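Local coordinates for NOL1/NOP2/sun family protein (Enterococcus faecium, PDB 3M4X) that probably methylates ribosomal RNA, most likely at the C5 position of cytosine, as an S-adenosylmethionine-dependent enzyme of the NOL1/NOP2/Sun family, at residues Leu110-Ala115 and Ile179-Pro184; Leu230-Cys235 and Gly294-Lys299. All blocks are in the same frame, centred on the assembly; numbering follows the deposited sequence.

Contact 1 (Leu110-Ala115 and Ile179-Pro184)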
loop_
_atom_site.group_PDB
_atom_site.type_symbol
_atom_site.label_atom_id
_atom_site.label_comp_id
_atom_site.label_asym_id
_atom_site.label_seq_id
_atom_site.Cartn_x
_atom_site.Cartn_y
_atom_site.Cartn_z
ATOM N N LEU A 110 -8.971 -5.741 2.718
ATOM C CA LEU A 110 -8.975 -4.496 3.477
ATOM C C LEU A 110 -7.604 -4.261 4.103
ATOM O O LEU A 110 -7.045 -5.154 4.718
ATOM C CB LEU A 110 -10.066 -4.531 4.566
ATOM C CG LEU A 110 -10.135 -3.340 5.536
ATOM C CD1 LEU A 110 -10.516 -2.067 4.791
ATOM C CD2 LEU A 110 -11.132 -3.607 6.657
ATOM N N ASP A 111 -7.058 -3.069 3.889
ATOM C CA ASP A 111 -5.889 -2.582 4.612
ATOM C C ASP A 111 -6.408 -1.527 5.582
ATOM O O ASP A 111 -6.696 -0.393 5.188
ATOM C CB ASP A 111 -4.883 -1.950 3.647
ATOM C CG ASP A 111 -3.507 -1.746 4.280
ATOM O OD1 ASP A 111 -2.566 -1.338 3.558
ATOM O OD2 ASP A 111 -3.356 -1.989 5.500
ATOM N N LEU A 112 -6.544 -1.903 6.844
ATOM C CA LEU A 112 -7.304 -1.093 7.798
ATOM C C LEU A 112 -6.569 0.149 8.331
ATOM O O LEU A 112 -7.165 1.205 8.507
ATOM C CB LEU A 112 -7.810 -1.977 8.939
ATOM C CG LEU A 112 -8.780 -1.382 9.958
ATOM C CD1 LEU A 112 -10.062 -0.883 9.301
ATOM C CD2 LEU A 112 -9.100 -2.424 10.993
ATOM N N CYS A 113 -5.272 0.025 8.575
ATOM C CA CYS A 113 -4.463 1.167 8.999
ATOM C C CYS A 113 -3.330 1.382 8.000
ATOM O O CYS A 113 -2.216 0.909 8.210
ATOM C CB CYS A 113 -3.908 0.903 10.402
ATOM S SG CYS A 113 -5.160 0.288 11.546
ATOM N N ALA A 114 -3.608 2.127 6.937
ATOM C CA ALA A 114 -2.895 1.906 5.669
ATOM C C ALA A 114 -1.746 2.837 5.281
ATOM O O ALA A 114 -0.865 2.420 4.547
ATOM C CB ALA A 114 -3.882 1.816 4.539
ATOM N N ALA A 115 -1.761 4.083 5.745
ATOM C CA ALA A 115 -0.679 5.029 5.437
ATOM C C ALA A 115 0.670 4.553 5.993
ATOM O O ALA A 115 0.727 3.966 7.072
ATOM C CB ALA A 115 -1.010 6.408 5.972
ATOM N N ILE A 179 -8.087 -9.287 5.633
ATOM C CA ILE A 179 -7.886 -7.999 6.274
ATOM C C ILE A 179 -6.502 -7.895 6.896
ATOM O O ILE A 179 -6.061 -8.783 7.620
ATOM C CB ILE A 179 -8.963 -7.716 7.350
ATOM C CG1 ILE A 179 -10.372 -7.780 6.748
ATOM C CG2 ILE A 179 -8.710 -6.361 8.020
ATOM C CD1 ILE A 179 -11.493 -7.508 7.772
ATOM N N VAL A 180 -5.827 -6.792 6.611
ATOM C CA VAL A 180 -4.523 -6.536 7.163
ATOM C C VAL A 180 -4.632 -5.396 8.156
ATOM O O VAL A 180 -5.070 -4.288 7.819
ATOM C CB VAL A 180 -3.518 -6.160 6.070
ATOM C CG1 VAL A 180 -2.195 -5.751 6.683
ATOM C CG2 VAL A 180 -3.348 -7.313 5.099
ATOM N N VAL A 181 -4.226 -5.687 9.383
ATOM C CA VAL A 181 -4.208 -4.722 10.463
ATOM C C VAL A 181 -2.765 -4.509 10.924
ATOM O O VAL A 181 -2.227 -5.287 11.714
ATOM C CB VAL A 181 -5.032 -5.230 11.658
ATOM C CG1 VAL A 181 -5.066 -4.176 12.773
ATOM C CG2 VAL A 181 -6.438 -5.594 11.213
ATOM N N ASP A 182 -2.140 -3.465 10.401
ATOM C CA ASP A 182 -0.822 -3.049 10.857
ATOM C C ASP A 182 -1.096 -2.020 11.949
ATOM O O ASP A 182 -1.227 -0.836 11.691
ATOM C CB ASP A 182 -0.054 -2.465 9.672
ATOM C CG ASP A 182 1.274 -1.842 10.062
ATOM O OD1 ASP A 182 2.004 -2.393 10.919
ATOM O OD2 ASP A 182 1.584 -0.785 9.479
ATOM N N ALA A 183 -1.223 -2.503 13.178
ATOM C CA ALA A 183 -1.797 -1.721 14.265
ATOM C C ALA A 183 -0.884 -0.644 14.806
ATOM O O ALA A 183 0.321 -0.855 14.935
ATOM C CB ALA A 183 -2.227 -2.639 15.394
ATOM N N PRO A 184 -1.461 0.516 15.145
ATOM C CA PRO A 184 -0.661 1.497 15.881
ATOM C C PRO A 184 -0.126 0.776 17.093
ATOM O O PRO A 184 -0.868 0.007 17.724
ATOM C CB PRO A 184 -1.692 2.548 16.323
ATOM C CG PRO A 184 -2.892 2.332 15.437
ATOM C CD PRO A 184 -2.888 0.870 15.094
HETATM O O HOH W 1 -3.426 -2.262 8.235
#

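Contact 2 (Leu230-Cys235 and Gly294-Lys299)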
loop_
_atom_site.group_PDB
_atom_site.type_symbol
_atom_site.label_atom_id
_atom_site.label_comp_id
_atom_site.label_asym_id
_atom_site.label_seq_id
_atom_site.Cartn_x
_atom_site.Cartn_y
_atom_site.Cartn_z
ATOM N N LEU A 230 -7.199 -12.922 8.561
ATOM C CA LEU A 230 -6.766 -11.733 9.262
ATOM C C LEU A 230 -5.267 -11.784 9.434
ATOM O O LEU A 230 -4.719 -12.752 9.973
ATOM C CB LEU A 230 -7.400 -11.692 10.643
ATOM C CG LEU A 230 -6.809 -10.661 11.591
ATOM C CD1 LEU A 230 -7.133 -9.274 11.092
ATOM C CD2 LEU A 230 -7.385 -10.883 12.955
ATOM N N ILE A 231 -4.602 -10.742 8.962
ATOM C CA ILE A 231 -3.185 -10.589 9.192
ATOM C C ILE A 231 -2.976 -9.422 10.167
ATOM O O ILE A 231 -3.400 -8.293 9.892
ATOM C CB ILE A 231 -2.406 -10.359 7.880
ATOM C CG1 ILE A 231 -2.378 -11.628 7.014
ATOM C CG2 ILE A 231 -0.972 -9.930 8.187
ATOM C CD1 ILE A 231 -3.620 -11.860 6.159
ATOM N N TYR A 232 -2.350 -9.709 11.309
ATOM C CA TYR A 232 -2.056 -8.697 12.329
ATOM C C TYR A 232 -0.565 -8.438 12.439
ATOM O O TYR A 232 0.243 -9.369 12.461
ATOM C CB TYR A 232 -2.565 -9.147 13.697
ATOM C CG TYR A 232 -2.193 -8.229 14.850
ATOM C CD1 TYR A 232 -2.852 -7.026 15.037
ATOM C CD2 TYR A 232 -1.193 -8.577 15.761
ATOM C CE1 TYR A 232 -2.542 -6.192 16.089
ATOM C CE2 TYR A 232 -0.864 -7.741 16.831
ATOM C CZ TYR A 232 -1.552 -6.550 16.993
ATOM O OH TYR A 232 -1.259 -5.692 18.043
ATOM N N SER A 233 -0.194 -7.171 12.536
ATOM C CA SER A 233 1.219 -6.835 12.590
ATOM C C SER A 233 1.493 -5.601 13.408
ATOM O O SER A 233 0.617 -4.758 13.637
ATOM C CB SER A 233 1.791 -6.632 11.198
ATOM O OG SER A 233 1.501 -5.323 10.741
ATOM N N THR A 234 2.750 -5.481 13.803
ATOM C CA THR A 234 3.144 -4.445 14.715
ATOM C C THR A 234 4.626 -4.156 14.485
ATOM O O THR A 234 5.363 -5.028 14.030
ATOM C CB THR A 234 2.843 -4.945 16.144
ATOM O OG1 THR A 234 1.843 -4.112 16.750
ATOM C CG2 THR A 234 4.090 -5.010 16.973
ATOM N N CYS A 235 5.063 -2.930 14.752
ATOM C CA CYS A 235 6.488 -2.627 14.674
ATOM C C CYS A 235 7.060 -2.411 16.073
ATOM O O CYS A 235 7.797 -1.471 16.328
ATOM C CB CYS A 235 6.767 -1.430 13.753
ATOM S SG CYS A 235 5.985 0.117 14.250
ATOM N N GLY A 294 12.549 -4.597 12.906
ATOM C CA GLY A 294 11.779 -5.204 13.970
ATOM C C GLY A 294 10.297 -5.188 13.656
ATOM O O GLY A 294 9.700 -4.139 13.420
ATOM N N HIS A 295 9.707 -6.374 13.655
ATOM C CA HIS A 295 8.300 -6.530 13.338
ATOM C C HIS A 295 7.745 -7.786 13.989
ATOM O O HIS A 295 8.474 -8.739 14.288
ATOM C CB HIS A 295 8.101 -6.583 11.817
ATOM C CG HIS A 295 7.431 -5.365 11.253
ATOM N ND1 HIS A 295 8.133 -4.248 10.844
ATOM C CD2 HIS A 295 6.124 -5.081 11.043
ATOM C CE1 HIS A 295 7.288 -3.332 10.406
ATOM N NE2 HIS A 295 6.061 -3.815 10.513
ATOM N N PHE A 296 6.444 -7.763 14.227
ATOM C CA PHE A 296 5.698 -8.945 14.612
ATOM C C PHE A 296 4.576 -9.127 13.591
ATOM O O PHE A 296 3.911 -8.161 13.236
ATOM C CB PHE A 296 5.111 -8.739 16.015
ATOM C CG PHE A 296 4.243 -9.858 16.479
ATOM C CD1 PHE A 296 4.805 -11.024 16.991
ATOM C CD2 PHE A 296 2.857 -9.739 16.442
ATOM C CE1 PHE A 296 3.998 -12.061 17.444
ATOM C CE2 PHE A 296 2.041 -10.769 16.893
ATOM C CZ PHE A 296 2.611 -11.927 17.391
ATOM N N VAL A 297 4.379 -10.351 13.109
ATOM C CA VAL A 297 3.264 -10.647 12.216
ATOM C C VAL A 297 2.581 -11.960 12.544
ATOM O O VAL A 297 3.235 -12.934 12.896
ATOM C CB VAL A 297 3.679 -10.715 10.727
ATOM C CG1 VAL A 297 2.432 -10.863 9.859
ATOM C CG2 VAL A 297 4.398 -9.473 10.339
ATOM N N ALA A 298 1.258 -11.987 12.393
ATOM C CA ALA A 298 0.482 -13.199 12.603
ATOM C C ALA A 298 -0.616 -13.320 11.544
ATOM O O ALA A 298 -1.207 -12.317 11.121
ATOM C CB ALA A 298 -0.117 -13.199 14.017
ATOM N N LYS A 299 -0.875 -14.541 11.091
ATOM C CA LYS A 299 -1.987 -14.783 10.166
ATOM C C LYS A 299 -3.011 -15.716 10.808
ATOM O O LYS A 299 -2.654 -16.768 11.319
ATOM C CB LYS A 299 -1.499 -15.384 8.847
ATOM C CG LYS A 299 -2.618 -15.654 7.852
ATOM C CD LYS A 299 -2.080 -16.006 6.459
ATOM C CE LYS A 299 -1.344 -17.330 6.489
ATOM N NZ LYS A 299 -1.022 -17.864 5.138
#

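Contact 1 (Leu110-Ala115 and Ile179-Pro184)
Leu110 and Asp111 pair in parallel with Ile179 and Val180, and the chains then draw apart, from 4.6 Å between the CA atoms of Leu110 and Ile179 to 5.9 Å between those of Cys113 and Asp182. Two nearly straight backbone bonds join them: Val180 N gives to Leu110 O, and Leu112 N gives to Val180 O. Leu110 and Ile179 lie side by side on one face of the sheet. Leu110 CD2 rests 3.9 Å from Ile179 CG2. With CG anti to the backbone N (chi1 -172°), Leu112 runs alongside Val181, and its CD2 meets Val181 CG2 at 4.1 Å. Met223 packs against Leu110, Leu112 and Ile179, and helix 205-222 also covers Leu112.

These are the C-terminal ends of two adjacent parallel strands of a Rossmann-like methyltransferase domain. The end of strand 108-111 and the loop after it match the family's first motif, which in relatives binds S-adenosylmethionine. Asp182-Ala183-Pro184 matches the start of motif IV of RNA m5C methyltransferases.

A water sits where the strands part. It accepts from Cys113 N at 3.0 Å and from Asp182 N at 2.8 Å. Asp111 OD2 and Val180 O are also within bonding distance of it. It thus bridges the two chains beyond their last direct bond. The other carboxylate oxygen, Asp111 OD1, is bonded to Ser120 OG, which fixes the turn of the group. Farther along, Cys113 CB lies against Asp182 O at 3.4 Å, while Cys113 SG lies 4.3 Å from Pro184 CD.

Contact 2 (Leu230-Cys235 and Gly294-Lys299)
Tyr232 and Thr234 form the hydrogen-bonded pairs with Ala298 and Phe296 across two antiparallel strands. Each pair is closed by two backbone bonds, one in each direction. In the non-hydrogen-bonded Ser233-Val297 pair between them the CA atoms come closer, 4.3 Å against 5.2 Å, and Ser233 CA lies 3.1 Å from Phe296 O.

CG is anti to the backbone N in Tyr232 (chi1 174°) and Phe296 (chi1 176°), which carries both rings out on the same face. The two side chains cross at about a right angle. Their rings meet edge to edge, with Tyr232 CD2 4.1 Å from Phe296 CE2. Thr234 CG2 touches Phe296 CB. On the other face, Ile231 CG2 crosses over to Val297 CG1 at 3.9 Å, and Ser233 CB sits beside Val297 CG2. Ile231 and Lys299 lie side by side, CG1 to CG 4.1 Å, and the end of Lys299 leads away.

Past the last pair, the His295 ring lies against Thr234 and Cys235. Cys235 CB stands over one of its faces in a CH-pi contact, 4.2 Å from the ring centroid. His295 CD2 comes within 3.1 Å of Thr234 O. A hydrogen bond between His295 ND1 and Ser93 OG holds the ring. His295 NE2 is buried with no partner in the model.

Farther out, Tyr232 OH bonds to Glu241 O, and Ile246 of helix 243-252 covers Tyr232, Phe296 and Ala298. Helix 95-101 covers the opposite face at Ser233, His295 and Val297. The Thr234-Cys235 sequence matches motif VI of RNA m5C methyltransferases, whose cysteine is the nucleophile in relatives. The reversed strand 295-302, set between 228-234 and 255-258, is the signature of the class I methyltransferase fold.

From the N terminus, strand 108-111 opens contact 1. The chain then lays down strands 132-136 and 158-161 with helices 118-127, 140-153 and 165-172. It returns to strand 176-182, where contact 1 closes that loop. Helices 195-200 and 205-222 lead on to strand 228-234, which opens contact 2. Helix 243-252 and the short strands 255-258, 267-268 and 283-285 follow before strand 295-302 closes it. The two loops stand in series, neither nested nor crossed. Strands 176-182 and 228-234 are neighbours, and Val181 N to Ile231 O (2.8 Å) is a probable hydrogen bond between the contacts. Together they tie the parallel strands to the reversed strand 295-302 in a single sheet.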